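Local structure of 2-pyrone-4,6-dicarboxylic acid hydrolase, putative (2FFI) at residues S55-Q61 with Q82-M88; V153-Q157 with E184-G190; H167-A173 with G200-Q205. The protein probably hydrolyses the lactone ring of 2-pyrone-4,6-dicarboxylate, being a putative lactonase of the amidohydrolase family built on a TIM barrel. One frame throughout, in Å; residues are numbered along the deposited sequence.

How the contacts relate
All three contacts belong to one TIM barrel. Contact 1 closes along the chain before contact 2 opens; it lies on the other side of the chain's centre from the other two, its centre 25 Å from that of contact 2 and 21 Å from that of contact 3. Contacts 2 and 3 alternate along the chain, their centres 18 Å and nearest atoms about 5 Å apart. Strands 163-165 and 194-199 relate them: contact 2 packs the chain leading into these strands, contact 3 the loops leaving them. Contacts 1 and 2 thus join wall and outer helices, with the side chain of V60 about 5 Å from the phosphate ion, while contact 3 shapes the probable active-site pocket.

Contact 1: S55-Q61 with Q82-M88; sequences SHGVLVQ and QLRGVVM
Two largely extended segments, 55-61 and 82-88, run parallel, their end-to-end directions 14° apart, in the register H56-Q82, L59-G85 and Q61-V87, with single bridges G57-L83 and V60-V86; 56-57 is a strand. The side chain of Q82 (chi1 t, chi2 t) reaches back so that its amide NE2 donates to S55 O at 2.8 Å, as a glutamine can, while the backbone O of Q82 accepts from G57 N and from H56 ND1, both at 3.2 Å. R84 N to G57 O (3.1 Å) completes the first bridge. Beyond the kink at R84 (-126/-59) and G85, whose positive phi suits glycine, the bonding shifts to V86: its O accepts from Q61 N at 2.9 Å, and its N gives a weak bond to L59 O at 2.6 Å, the place of L59 O being less certain. V86, beta-branched and fit for an extended chain, packs CG2 against V60 CG1 at 3.3 Å and CG1 against V58 CG1 at 4.0 Å. Q61 lays CB 3.9 Å from V87 CA and CG 3.9 Å from CG of selenomethionine M88, while its NE2 is hydrogen-bonded to G66 O and D68 O. L59 CD1 meets L83 CD1 at 3.7 Å. This is the parallel pairing of a beta-alpha-beta crossover: both leucines face helices 70-78 and 42-51, V60 and V86 touch E141 of strand 139-142, and strand 15-16 flanks 56-57.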
loop_
_atom_site.group_PDB
_atom_site.type_symbol
_atom_site.label_atom_id
_atom_site.label_comp_id
_atom_site.label_asym_id
_atom_site.label_seq_id
_atom_site.Cartn_x
_atom_site.Cartn_y
_atom_site.Cartn_z
ATOM N N SER A 55 -5.244 6.939 13.927
ATOM C CA SER A 55 -5.983 6.045 14.812
ATOM C C SER A 55 -6.295 4.684 14.188
ATOM O O SER A 55 -6.528 3.702 14.894
ATOM C CB SER A 55 -7.309 6.712 15.214
ATOM O OG SER A 55 -8.066 7.112 14.065
ATOM N N HIS A 56 -6.312 4.633 12.862
ATOM C CA HIS A 56 -6.621 3.409 12.149
ATOM C C HIS A 56 -5.503 3.160 11.160
ATOM O O HIS A 56 -4.833 4.106 10.724
ATOM C CB HIS A 56 -7.966 3.563 11.434
ATOM C CG HIS A 56 -9.142 3.585 12.363
ATOM N ND1 HIS A 56 -9.757 2.434 12.815
ATOM C CD2 HIS A 56 -9.795 4.612 12.960
ATOM C CE1 HIS A 56 -10.735 2.751 13.643
ATOM N NE2 HIS A 56 -10.780 4.067 13.748
ATOM N N GLY A 57 -5.291 1.898 10.804
ATOM C CA GLY A 57 -4.226 1.573 9.872
ATOM C C GLY A 57 -4.537 0.344 9.045
ATOM O O GLY A 57 -5.466 -0.395 9.353
ATOM N N VAL A 58 -3.751 0.141 7.992
ATOM C CA VAL A 58 -3.892 -0.980 7.081
ATOM C C VAL A 58 -2.642 -1.859 7.118
ATOM O O VAL A 58 -1.547 -1.422 6.749
ATOM C CB VAL A 58 -4.079 -0.485 5.654
ATOM C CG1 VAL A 58 -4.254 -1.662 4.719
ATOM C CG2 VAL A 58 -5.270 0.447 5.599
ATOM N N LEU A 59 -2.795 -3.099 7.565
ATOM C CA LEU A 59 -1.663 -4.021 7.620
ATOM C C LEU A 59 -1.493 -4.672 6.259
ATOM O O LEU A 59 -2.377 -5.346 5.772
ATOM C CB LEU A 59 -1.906 -5.116 8.666
ATOM C CG LEU A 59 -2.098 -4.697 10.130
ATOM C CD1 LEU A 59 -2.326 -5.911 11.008
ATOM C CD2 LEU A 59 -0.863 -3.915 10.593
ATOM N N VAL A 60 -0.364 -4.461 5.619
ATOM C CA VAL A 60 -0.169 -5.105 4.344
ATOM C C VAL A 60 0.730 -6.298 4.599
ATOM O O VAL A 60 1.598 -6.268 5.478
ATOM C CB VAL A 60 0.467 -4.153 3.318
ATOM C CG1 VAL A 60 0.867 -4.915 2.083
ATOM C CG2 VAL A 60 -0.528 -3.053 2.950
ATOM N N GLN A 61 0.491 -7.369 3.861
ATOM C CA GLN A 61 1.298 -8.569 4.011
ATOM C C GLN A 61 2.748 -8.258 3.620
ATOM O O GLN A 61 3.007 -7.695 2.551
ATOM C CB GLN A 61 0.738 -9.693 3.124
ATOM C CG GLN A 61 1.619 -10.926 3.044
ATOM C CD GLN A 61 1.703 -11.672 4.355
ATOM O OE1 GLN A 61 1.519 -11.095 5.434
ATOM N NE2 GLN A 61 1.998 -12.967 4.273
ATOM N N GLN A 82 -10.103 -1.437 14.198
ATOM C CA GLN A 82 -8.975 -0.509 14.075
ATOM C C GLN A 82 -8.094 -0.688 12.841
ATOM O O GLN A 82 -7.484 0.267 12.372
ATOM C CB GLN A 82 -8.107 -0.575 15.345
ATOM C CG GLN A 82 -6.943 0.422 15.360
ATOM C CD GLN A 82 -6.425 0.734 16.766
ATOM O OE1 GLN A 82 -6.230 -0.174 17.582
ATOM N NE2 GLN A 82 -6.179 2.022 17.044
ATOM N N LEU A 83 -8.047 -1.896 12.296
ATOM C CA LEU A 83 -7.205 -2.147 11.143
ATOM C C LEU A 83 -7.930 -2.880 10.038
ATOM O O LEU A 83 -8.982 -3.470 10.274
ATOM C CB LEU A 83 -5.999 -2.981 11.563
ATOM C CG LEU A 83 -5.106 -2.396 12.652
ATOM C CD1 LEU A 83 -4.064 -3.419 13.100
ATOM C CD2 LEU A 83 -4.452 -1.124 12.121
ATOM N N ARG A 84 -7.362 -2.852 8.834
ATOM C CA ARG A 84 -7.962 -3.571 7.718
ATOM C C ARG A 84 -6.946 -4.503 7.084
ATOM O O ARG A 84 -7.141 -5.716 7.036
ATOM C CB ARG A 84 -8.521 -2.619 6.666
ATOM C CG ARG A 84 -9.791 -1.916 7.108
ATOM C CD ARG A 84 -10.915 -2.892 7.435
ATOM N NE ARG A 84 -12.094 -2.142 7.832
ATOM C CZ ARG A 84 -12.569 -2.099 9.070
ATOM N NH1 ARG A 84 -13.652 -1.373 9.340
ATOM N NH2 ARG A 84 -11.982 -2.801 10.029
ATOM N N GLY A 85 -5.849 -3.948 6.600
ATOM C CA GLY A 85 -4.841 -4.802 5.998
ATOM C C GLY A 85 -5.186 -5.602 4.743
ATOM O O GLY A 85 -6.317 -6.060 4.557
ATOM N N VAL A 86 -4.169 -5.770 3.891
ATOM C CA VAL A 86 -4.263 -6.499 2.633
ATOM C C VAL A 86 -3.362 -7.731 2.713
ATOM O O VAL A 86 -2.360 -7.719 3.431
ATOM C CB VAL A 86 -3.811 -5.616 1.452
ATOM C CG1 VAL A 86 -4.340 -4.202 1.622
ATOM C CG2 VAL A 86 -2.318 -5.615 1.334
ATOM N N VAL A 87 -3.722 -8.792 1.993
ATOM C CA VAL A 87 -2.935 -10.025 2.014
ATOM C C VAL A 87 -2.355 -10.438 0.649
ATOM O O VAL A 87 -2.519 -9.737 -0.357
ATOM C CB VAL A 87 -3.782 -11.217 2.561
ATOM C CG1 VAL A 87 -4.231 -10.941 3.983
ATOM C CG2 VAL A 87 -4.986 -11.468 1.666
HETATM N N MSE A 88 -1.643 -11.564 0.643
HETATM C CA MSE A 88 -1.077 -12.125 -0.580
HETATM C C MSE A 88 -1.636 -13.541 -0.695
HETATM O O MSE A 88 -1.504 -14.354 0.214
HETATM C CB MSE A 88 0.457 -12.122 -0.541
HETATM C CG MSE A 88 1.063 -10.735 -0.790
HETATM SE SE MSE A 88 3.018 -10.673 -0.995
HETATM C CE MSE A 88 3.119 -11.289 -2.860
#

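Contact 2: V153-Q157 with E184-G190; sequences VRALQ and ELLTLSG
In this TIM barrel, where helices pack outside a parallel sheet, the last turn of helix 149-156 meets the end of helix 182-185 and the turn that leads from it towards strand 194-199. The backbones stay apart, with CA atoms 8.4 Å between R154 and S189 and 8.0 Å between Q157 and G190, so side chains do the joining and the two segments bury 278 Å² in all. V153, helical at -69/-43 with chi1 t, points toward the other segment and sets CG1 3.5 Å from L188 CD2. A small branched residue fits here because it is wedged between L188 and the sheet residues I163 and L142. L188 can meet it because the helix has ended: after T187 N bonds to E184 O at 3.2 Å, the chain at L188 becomes extended (-53/158), and its t, p side chain reaches across while also touching Y226. R154 follows, exposed at the edge. Its CB leaves sideways, but the long side chain swings over, bringing NH2 3.5 Å from L188 CD1 and NH1 3.7 Å from E184 OE2, a long salt bridge in which OE2 lies at the guanidinium edge, near its plane. The guanidinium thus lies against the L188 methyl while reaching the carboxylate, as a long side chain at an exposed edge can. Q157, last of the segment, points its CA-to-CB bond toward the partner (chi1 t, chi2 p); its side chain also touches I163, and NE2 comes 2.9 Å from S189 O at an angle too poor for a hydrogen bond.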
loop_
_atom_site.group_PDB
_atom_site.type_symbol
_atom_site.label_atom_id
_atom_site.label_comp_id
_atom_site.label_asym_id
_atom_site.label_seq_id
_atom_site.Cartn_x
_atom_site.Cartn_y
_atom_site.Cartn_z
ATOM N N VAL A 153 -1.541 -2.181 -14.956
ATOM C CA VAL A 153 -2.824 -1.519 -14.722
ATOM C C VAL A 153 -3.802 -1.799 -15.857
ATOM O O VAL A 153 -4.978 -2.064 -15.611
ATOM C CB VAL A 153 -2.670 0.017 -14.602
ATOM C CG1 VAL A 153 -4.039 0.662 -14.528
ATOM C CG2 VAL A 153 -1.852 0.370 -13.375
ATOM N N ARG A 154 -3.303 -1.729 -17.092
ATOM C CA ARG A 154 -4.114 -1.968 -18.281
ATOM C C ARG A 154 -4.489 -3.434 -18.444
ATOM O O ARG A 154 -5.423 -3.775 -19.175
ATOM C CB ARG A 154 -3.397 -1.464 -19.548
ATOM C CG ARG A 154 -3.797 -0.041 -19.958
ATOM C CD ARG A 154 -3.322 0.305 -21.362
ATOM N NE ARG A 154 -1.919 0.728 -21.407
ATOM C CZ ARG A 154 -1.505 1.991 -21.304
ATOM N NH1 ARG A 154 -0.208 2.262 -21.357
ATOM N NH2 ARG A 154 -2.380 2.988 -21.158
ATOM N N ALA A 155 -3.759 -4.299 -17.754
ATOM C CA ALA A 155 -4.024 -5.728 -17.806
ATOM C C ALA A 155 -5.152 -6.055 -16.827
ATOM O O ALA A 155 -6.003 -6.893 -17.111
ATOM C CB ALA A 155 -2.767 -6.502 -17.440
ATOM N N LEU A 156 -5.157 -5.387 -15.678
ATOM C CA LEU A 156 -6.188 -5.605 -14.664
ATOM C C LEU A 156 -7.394 -4.716 -14.938
ATOM O O LEU A 156 -8.436 -4.839 -14.293
ATOM C CB LEU A 156 -5.648 -5.278 -13.275
ATOM C CG LEU A 156 -4.462 -6.087 -12.773
ATOM C CD1 LEU A 156 -3.943 -5.466 -11.504
ATOM C CD2 LEU A 156 -4.877 -7.519 -12.553
ATOM N N GLN A 157 -7.226 -3.811 -15.894
ATOM C CA GLN A 157 -8.250 -2.861 -16.291
ATOM C C GLN A 157 -9.582 -3.541 -16.660
ATOM O O GLN A 157 -10.634 -3.182 -16.134
ATOM C CB GLN A 157 -7.720 -2.045 -17.485
ATOM C CG GLN A 157 -8.249 -0.633 -17.629
ATOM C CD GLN A 157 -7.578 0.352 -16.691
ATOM O OE1 GLN A 157 -7.651 0.215 -15.467
ATOM N NE2 GLN A 157 -6.916 1.354 -17.265
ATOM N N GLU A 184 3.104 8.009 -18.705
ATOM C CA GLU A 184 1.877 7.292 -19.065
ATOM C C GLU A 184 0.912 7.294 -17.889
ATOM O O GLU A 184 -0.294 7.244 -18.069
ATOM C CB GLU A 184 2.200 5.841 -19.448
ATOM C CG GLU A 184 3.173 5.670 -20.601
ATOM C CD GLU A 184 3.600 4.215 -20.805
ATOM O OE1 GLU A 184 4.346 3.683 -19.952
ATOM O OE2 GLU A 184 3.184 3.599 -21.814
ATOM N N LEU A 185 1.460 7.356 -16.682
ATOM C CA LEU A 185 0.659 7.362 -15.468
ATOM C C LEU A 185 -0.179 8.652 -15.352
ATOM O O LEU A 185 -1.355 8.596 -14.983
ATOM C CB LEU A 185 1.585 7.187 -14.257
ATOM C CG LEU A 185 1.030 6.828 -12.880
ATOM C CD1 LEU A 185 0.371 8.045 -12.263
ATOM C CD2 LEU A 185 0.049 5.676 -12.999
ATOM N N LEU A 186 0.413 9.800 -15.686
ATOM C CA LEU A 186 -0.288 11.083 -15.608
ATOM C C LEU A 186 -1.228 11.272 -16.777
ATOM O O LEU A 186 -1.844 12.324 -16.919
ATOM C CB LEU A 186 0.701 12.245 -15.613
ATOM C CG LEU A 186 1.844 12.197 -14.620
ATOM C CD1 LEU A 186 2.717 13.403 -14.831
ATOM C CD2 LEU A 186 1.296 12.145 -13.215
ATOM N N THR A 187 -1.328 10.252 -17.617
ATOM C CA THR A 187 -2.175 10.324 -18.795
ATOM C C THR A 187 -2.973 9.041 -18.915
ATOM O O THR A 187 -3.750 8.870 -19.849
ATOM C CB THR A 187 -1.322 10.494 -20.078
ATOM O OG1 THR A 187 -0.304 11.475 -19.852
ATOM C CG2 THR A 187 -2.185 10.956 -21.244
ATOM N N LEU A 188 -2.785 8.139 -17.959
ATOM C CA LEU A 188 -3.477 6.852 -17.983
ATOM C C LEU A 188 -4.990 6.990 -18.117
ATOM O O LEU A 188 -5.563 8.033 -17.810
ATOM C CB LEU A 188 -3.154 6.050 -16.721
ATOM C CG LEU A 188 -3.617 4.592 -16.693
ATOM C CD1 LEU A 188 -2.963 3.807 -17.832
ATOM C CD2 LEU A 188 -3.247 3.981 -15.347
ATOM N N SER A 189 -5.624 5.922 -18.591
ATOM C CA SER A 189 -7.068 5.886 -18.771
ATOM C C SER A 189 -7.701 5.109 -17.619
ATOM O O SER A 189 -8.111 3.960 -17.783
ATOM C CB SER A 189 -7.420 5.222 -20.106
ATOM O OG SER A 189 -6.807 3.954 -20.244
ATOM N N GLY A 190 -7.765 5.739 -16.450
ATOM C CA GLY A 190 -8.349 5.094 -15.285
ATOM C C GLY A 190 -9.734 5.631 -14.984
ATOM O O GLY A 190 -9.881 6.791 -14.599
#

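Contact 3: H167-A173 with G200-Q205; sequences HFGRPDA and GIYRLQ. With PO4 (phosphate ion), chain C.
Beside a pocket that holds a phosphate ion, probably from the crystallisation liquor, and that is probably the active site, the loops after strands 163-165 and 194-199 meet. H167 (chi1 m) donates NE2 to phosphate O3 at 2.7 Å while ND1 bonds to S199, which suits imidazole's two nitrogens. R203 CD lies 3.5 Å from H167 CD2. The R203 guanidinium, held by a salt bridge to D236 and by T240, turns a face to the ion, NH1 being 3.5 Å from phosphate O4; R110 also binds this ion. Residues 167-170 turn tightly, all with positive phi, R170 N bonding to H167 O at 2.5 Å. R203 CB lies over one face of the R170 guanidinium, 3.6 Å from NH2; the like charges come close, R170 NH1 to R203 NH2 4.1 Å, D236 offsetting R203. Such loops at the C-terminal strand ends carry the active site in TIM barrels; H18 and H143 pack round H167. In the second loop 201-203 forms a 3-10 turn. L204, the most covered residue, fills the space between the loops, CD1 4.0 Å from P171 CD and CB 3.4 Å from A173 CB. A173 N donates to L204 O at 3.0 Å.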
loop_
_atom_site.group_PDB
_atom_site.type_symbol
_atom_site.label_atom_id
_atom_site.label_comp_id
_atom_site.label_asym_id
_atom_site.label_seq_id
_atom_site.Cartn_x
_atom_site.Cartn_y
_atom_site.Cartn_z
ATOM N N HIS A 167 3.722 3.539 -3.525
ATOM C CA HIS A 167 4.768 4.551 -3.536
ATOM C C HIS A 167 4.897 5.361 -4.806
ATOM O O HIS A 167 5.870 5.219 -5.532
ATOM C CB HIS A 167 6.121 3.910 -3.249
ATOM C CG HIS A 167 6.094 2.913 -2.138
ATOM N ND1 HIS A 167 5.353 3.097 -0.995
ATOM C CD2 HIS A 167 6.729 1.726 -1.988
ATOM C CE1 HIS A 167 5.529 2.067 -0.186
ATOM N NE2 HIS A 167 6.359 1.222 -0.767
ATOM N N PHE A 168 3.924 6.214 -5.079
ATOM C CA PHE A 168 3.994 7.071 -6.262
ATOM C C PHE A 168 4.185 6.285 -7.552
ATOM O O PHE A 168 4.361 6.862 -8.630
ATOM C CB PHE A 168 5.157 8.044 -6.113
ATOM C CG PHE A 168 5.001 9.013 -4.977
ATOM C CD1 PHE A 168 4.352 10.227 -5.170
ATOM C CD2 PHE A 168 5.555 8.741 -3.727
ATOM C CE1 PHE A 168 4.266 11.151 -4.148
ATOM C CE2 PHE A 168 5.469 9.669 -2.695
ATOM C CZ PHE A 168 4.827 10.879 -2.908
ATOM N N GLY A 169 4.138 4.969 -7.456
ATOM C CA GLY A 169 4.338 4.176 -8.645
ATOM C C GLY A 169 5.794 3.771 -8.722
ATOM O O GLY A 169 6.241 3.214 -9.725
ATOM N N ARG A 170 6.532 4.052 -7.650
ATOM C CA ARG A 170 7.944 3.709 -7.567
ATOM C C ARG A 170 8.700 4.252 -8.777
ATOM O O ARG A 170 9.354 3.510 -9.501
ATOM C CB ARG A 170 8.102 2.196 -7.498
ATOM C CG ARG A 170 9.253 1.703 -6.644
ATOM C CD ARG A 170 8.919 1.754 -5.161
ATOM N NE ARG A 170 9.759 0.858 -4.369
ATOM C CZ ARG A 170 11.083 0.941 -4.290
ATOM N NH1 ARG A 170 11.773 0.079 -3.535
ATOM N NH2 ARG A 170 11.716 1.888 -4.967
ATOM N N PRO A 171 8.592 5.557 -9.033
ATOM C CA PRO A 171 9.291 6.155 -10.167
ATOM C C PRO A 171 10.705 6.496 -9.709
ATOM O O PRO A 171 11.089 6.177 -8.576
ATOM C CB PRO A 171 8.452 7.400 -10.458
ATOM C CG PRO A 171 8.102 7.854 -9.078
ATOM C CD PRO A 171 7.724 6.550 -8.378
ATOM N N ASP A 172 11.460 7.156 -10.580
ATOM C CA ASP A 172 12.841 7.559 -10.301
ATOM C C ASP A 172 12.887 9.050 -9.942
ATOM O O ASP A 172 12.758 9.896 -10.825
ATOM C CB ASP A 172 13.698 7.327 -11.551
ATOM C CG ASP A 172 14.964 6.534 -11.269
ATOM O OD1 ASP A 172 15.781 6.971 -10.422
ATOM O OD2 ASP A 172 15.143 5.469 -11.911
ATOM N N ALA A 173 13.088 9.372 -8.665
ATOM C CA ALA A 173 13.142 10.770 -8.218
ATOM C C ALA A 173 14.099 11.631 -9.042
ATOM O O ALA A 173 13.864 12.828 -9.230
ATOM C CB ALA A 173 13.535 10.836 -6.754
ATOM N N GLY A 200 6.489 6.250 1.397
ATOM C CA GLY A 200 7.870 5.841 1.239
ATOM C C GLY A 200 8.604 6.622 0.184
ATOM O O GLY A 200 9.112 6.040 -0.769
ATOM N N ILE A 201 8.681 7.937 0.335
ATOM C CA ILE A 201 9.395 8.685 -0.686
ATOM C C ILE A 201 10.868 8.280 -0.616
ATOM O O ILE A 201 11.584 8.380 -1.605
ATOM C CB ILE A 201 9.274 10.228 -0.520
ATOM C CG1 ILE A 201 10.248 10.705 0.550
ATOM C CG2 ILE A 201 7.849 10.606 -0.187
ATOM C CD1 ILE A 201 10.664 12.152 0.354
ATOM N N TYR A 202 11.312 7.806 0.543
ATOM C CA TYR A 202 12.709 7.408 0.696
ATOM C C TYR A 202 13.084 6.203 -0.161
ATOM O O TYR A 202 14.177 5.646 -0.018
ATOM C CB TYR A 202 13.026 7.096 2.149
ATOM C CG TYR A 202 12.071 6.124 2.771
ATOM C CD1 TYR A 202 10.971 6.575 3.499
ATOM C CD2 TYR A 202 12.271 4.750 2.647
ATOM C CE1 TYR A 202 10.093 5.683 4.094
ATOM C CE2 TYR A 202 11.397 3.845 3.236
ATOM C CZ TYR A 202 10.309 4.318 3.964
ATOM O OH TYR A 202 9.440 3.437 4.573
ATOM N N ARG A 203 12.186 5.807 -1.059
ATOM C CA ARG A 203 12.426 4.671 -1.946
ATOM C C ARG A 203 12.661 5.107 -3.391
ATOM O O ARG A 203 12.979 4.290 -4.251
ATOM C CB ARG A 203 11.233 3.715 -1.891
ATOM C CG ARG A 203 11.135 2.952 -0.593
ATOM C CD ARG A 203 9.975 1.979 -0.606
ATOM N NE ARG A 203 9.776 1.344 0.695
ATOM C CZ ARG A 203 10.556 0.392 1.197
ATOM N NH1 ARG A 203 10.284 -0.125 2.390
ATOM N NH2 ARG A 203 11.605 -0.048 0.512
ATOM N N LEU A 204 12.517 6.400 -3.650
ATOM C CA LEU A 204 12.689 6.928 -4.992
ATOM C C LEU A 204 14.101 6.935 -5.574
ATOM O O LEU A 204 14.393 7.735 -6.460
ATOM C CB LEU A 204 12.083 8.333 -5.066
ATOM C CG LEU A 204 10.545 8.399 -5.175
ATOM C CD1 LEU A 204 9.936 6.990 -5.063
ATOM C CD2 LEU A 204 9.973 9.327 -4.100
ATOM N N GLN A 205 14.964 6.040 -5.090
ATOM C CA GLN A 205 16.339 5.923 -5.593
ATOM C C GLN A 205 17.128 7.216 -5.593
ATOM O O GLN A 205 18.068 7.374 -6.370
ATOM C CB GLN A 205 16.354 5.383 -7.025
ATOM C CG GLN A 205 16.714 3.926 -7.138
ATOM C CD GLN A 205 15.749 3.057 -6.378
ATOM O OE1 GLN A 205 15.972 2.717 -5.206
ATOM N NE2 GLN A 205 14.651 2.695 -7.038
HETATM P P PO4 C . 6.996 -2.441 1.096
HETATM O O1 PO4 C . 5.889 -3.429 1.134
HETATM O O2 PO4 C . 8.041 -2.894 0.144
HETATM O O3 PO4 C . 6.472 -1.128 0.653
HETATM O O4 PO4 C . 7.586 -2.318 2.452
#